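Local coordinates for protein cytochrome P450 monooxygenase (Rhodococcus sp. ECU0066, PDB 6KBH) that probably acts as a self-sufficient monooxygenase, joining a heme P450 domain to an FMN- and [2Fe-2S]-containing reductase in one chain, at residues P131-M134 against P135-A139. Numbering follows the deposited sequence.
Sequences PAHM and PRRRA. With HEM (protoporphyrin IX containing Fe), chain C.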
loop_
_atom_site.group_PDB
_atom_site.type_symbol
_atom_site.label_atom_id
_atom_site.label_comp_id
_atom_site.label_asym_id
_atom_site.label_seq_id
_atom_site.Cartn_x
_atom_site.Cartn_y
_atom_site.Cartn_z
ATOM N N PRO A 131 23.179 7.000 -16.546
ATOM C CA PRO A 131 23.012 7.624 -15.228
ATOM C C PRO A 131 22.063 8.825 -15.185
ATOM O O PRO A 131 21.963 9.469 -14.142
ATOM C CB PRO A 131 24.435 8.062 -14.886
ATOM C CG PRO A 131 25.039 8.387 -16.208
ATOM C CD PRO A 131 24.404 7.465 -17.221
ATOM N N ALA A 132 21.368 9.117 -16.284
ATOM C CA ALA A 132 20.513 10.300 -16.313
ATOM C C ALA A 132 19.206 10.099 -15.554
ATOM O O ALA A 132 18.651 11.067 -15.019
ATOM C CB ALA A 132 20.219 10.699 -17.760
ATOM N N HIS A 133 18.708 8.862 -15.480
ATOM C CA HIS A 133 17.337 8.637 -15.029
ATOM C C HIS A 133 17.182 8.873 -13.529
ATOM O O HIS A 133 16.250 9.562 -13.097
ATOM C CB HIS A 133 16.896 7.220 -15.400
ATOM C CG HIS A 133 15.769 6.696 -14.563
ATOM N ND1 HIS A 133 15.950 5.738 -13.589
ATOM C CD2 HIS A 133 14.450 6.995 -14.555
ATOM C CE1 HIS A 133 14.789 5.472 -13.015
ATOM N NE2 HIS A 133 13.862 6.221 -13.583
ATOM N N MET A 134 18.075 8.301 -12.716
ATOM C CA MET A 134 17.876 8.341 -11.267
ATOM C C MET A 134 17.903 9.756 -10.700
ATOM O O MET A 134 16.989 10.099 -9.930
ATOM C CB MET A 134 18.900 7.439 -10.567
ATOM C CG MET A 134 18.523 5.966 -10.527
ATOM S SD MET A 134 16.792 5.657 -10.110
ATOM C CE MET A 134 16.678 6.349 -8.465
ATOM N N PRO A 135 18.886 10.614 -11.010
ATOM C CA PRO A 135 18.824 11.988 -10.479
ATOM C C PRO A 135 17.549 12.720 -10.852
ATOM O O PRO A 135 17.001 13.460 -10.026
ATOM C CB PRO A 135 20.062 12.652 -11.096
ATOM C CG PRO A 135 21.003 11.532 -11.331
ATOM C CD PRO A 135 20.142 10.378 -11.746
ATOM N N ARG A 136 17.054 12.529 -12.075
ATOM C CA ARG A 136 15.819 13.190 -12.478
ATOM C C ARG A 136 14.618 12.603 -11.748
ATOM O O ARG A 136 13.672 13.326 -11.416
ATOM C CB ARG A 136 15.635 13.075 -13.988
ATOM C CG ARG A 136 16.745 13.698 -14.818
ATOM C CD ARG A 136 16.248 13.865 -16.232
ATOM N NE ARG A 136 17.290 13.999 -17.245
ATOM C CZ ARG A 136 17.618 15.147 -17.830
ATOM N NH1 ARG A 136 16.990 16.267 -17.498
ATOM N NH2 ARG A 136 18.570 15.174 -18.753
ATOM N N ARG A 137 14.633 11.292 -11.494
ATOM C CA ARG A 137 13.549 10.665 -10.743
ATOM C C ARG A 137 13.555 11.132 -9.293
ATOM O O ARG A 137 12.518 11.532 -8.754
ATOM C CB ARG A 137 13.668 9.142 -10.819
ATOM C CG ARG A 137 12.621 8.386 -10.007
ATOM C CD ARG A 137 12.917 6.893 -9.981
ATOM N NE ARG A 137 12.011 6.151 -9.107
ATOM C CZ ARG A 137 10.884 5.572 -9.511
ATOM N NH1 ARG A 137 10.510 5.647 -10.782
ATOM N NH2 ARG A 137 10.125 4.916 -8.642
ATOM N N ARG A 138 14.721 11.081 -8.645
ATOM C CA ARG A 138 14.818 11.521 -7.258
ATOM C C ARG A 138 14.486 13.002 -7.125
ATOM O O ARG A 138 13.824 13.415 -6.165
ATOM C CB ARG A 138 16.216 11.226 -6.717
ATOM C CG ARG A 138 16.583 9.745 -6.696
ATOM C CD ARG A 138 17.918 9.510 -6.002
ATOM N NE ARG A 138 18.429 8.154 -6.196
ATOM C CZ ARG A 138 18.167 7.126 -5.391
ATOM N NH1 ARG A 138 17.391 7.289 -4.327
ATOM N NH2 ARG A 138 18.682 5.931 -5.648
ATOM N N ALA A 139 14.927 13.818 -8.086
ATOM C CA ALA A 139 14.630 15.246 -8.033
ATOM C C ALA A 139 13.139 15.509 -8.189
ATOM O O ALA A 139 12.578 16.370 -7.503
ATOM C CB ALA A 139 15.417 15.990 -9.112
HETATM C CHA HEM C . 6.373 4.249 -15.209
HETATM C CHB HEM C . 2.142 1.517 -14.931
HETATM C CHC HEM C . -0.610 5.820 -13.544
HETATM C CHD HEM C . 3.605 8.495 -13.827
HETATM C C1A HEM C . 5.263 3.295 -15.183
HETATM C C2A HEM C . 5.700 1.942 -15.544
HETATM C C3A HEM C . 4.531 1.183 -15.463
HETATM C C4A HEM C . 3.483 2.159 -15.063
HETATM C CMA HEM C . 4.387 -0.283 -15.730
HETATM C CAA HEM C . 7.074 1.455 -15.892
HETATM C CBA HEM C . 7.751 0.669 -14.813
HETATM C CGA HEM C . 9.197 0.329 -14.949
HETATM O O1A HEM C . 9.555 0.480 -16.147
HETATM O O2A HEM C . 9.658 -0.017 -13.827
HETATM C C1B HEM C . 0.992 2.393 -14.542
HETATM C C2B HEM C . -0.453 1.913 -14.349
HETATM C C3B HEM C . -1.307 3.264 -13.912
HETATM C C4B HEM C . -0.294 4.393 -13.898
HETATM C CMB HEM C . -0.969 0.526 -14.527
HETATM C CAB HEM C . -2.763 3.372 -13.614
HETATM C CBB HEM C . -3.346 2.432 -12.616
HETATM C C1C HEM C . 0.553 6.751 -13.584
HETATM C C2C HEM C . 0.115 8.077 -13.236
HETATM C C3C HEM C . 1.260 8.838 -13.310
HETATM C C4C HEM C . 2.286 7.881 -13.694
HETATM C CMC HEM C . -1.262 8.526 -12.872
HETATM C CAC HEM C . 1.383 10.303 -13.023
HETATM C CBC HEM C . 1.596 11.277 -14.126
HETATM C C1D HEM C . 4.561 7.454 -14.222
HETATM C C2D HEM C . 5.952 7.992 -14.381
HETATM C C3D HEM C . 6.829 6.664 -14.817
HETATM C C4D HEM C . 5.808 5.562 -14.839
HETATM C CMD HEM C . 6.400 9.399 -14.188
HETATM C CAD HEM C . 8.288 6.597 -15.099
HETATM C CBD HEM C . 9.175 6.578 -13.898
HETATM C CGD HEM C . 10.566 6.095 -14.093
HETATM O O1D HEM C . 10.606 5.457 -15.172
HETATM O O2D HEM C . 11.297 6.444 -13.131
HETATM N NA HEM C . 3.904 3.456 -14.888
HETATM N NB HEM C . 1.108 3.853 -14.206
HETATM N NC HEM C . 1.891 6.604 -13.871
HETATM N ND HEM C . 4.357 5.950 -14.437
HETATM FE FE HEM C . 2.672 4.915 -14.466
#
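H133 and R137 sit one turn apart on the short helix 133-139 of the P450 domain and reach the same heme propionate oxygen, a local i to i+4 contact. H133 donates from NE2 to HEM O2D at 2.6 Å, nearly straight at 170°, with the oxygen lying at the ring edge in its plane. R137 reaches that oxygen through NH1, over a more bent bond of 143°. Both side chains leave the helix with CG anti to the backbone N, which sends them alongside each other to the propionate, the imidazole and guanidinium planes turned 49° apart. H133 ND1 is hydrogen-bonded to the E130 carboxylate, fixing the ring's rotation, while H391 stacks on the ring; R137 NH1 also binds the backbone oxygen of Q392. A carboxylate at each ring nitrogen would probably favour a protonated imidazolium next to an ionised propionate. Along the backbone, R137 N bonds to H133 O at 2.9 Å and R138 N to M134 O at 2.8 Å. The folded M134 chain sets CE over the R138 guanidinium, displaced toward its rim, 3.4 Å from R138 NE. Gripping a heme propionate in this way is characteristic of the HxxxR pair of the C helix in many bacterial cytochromes P450.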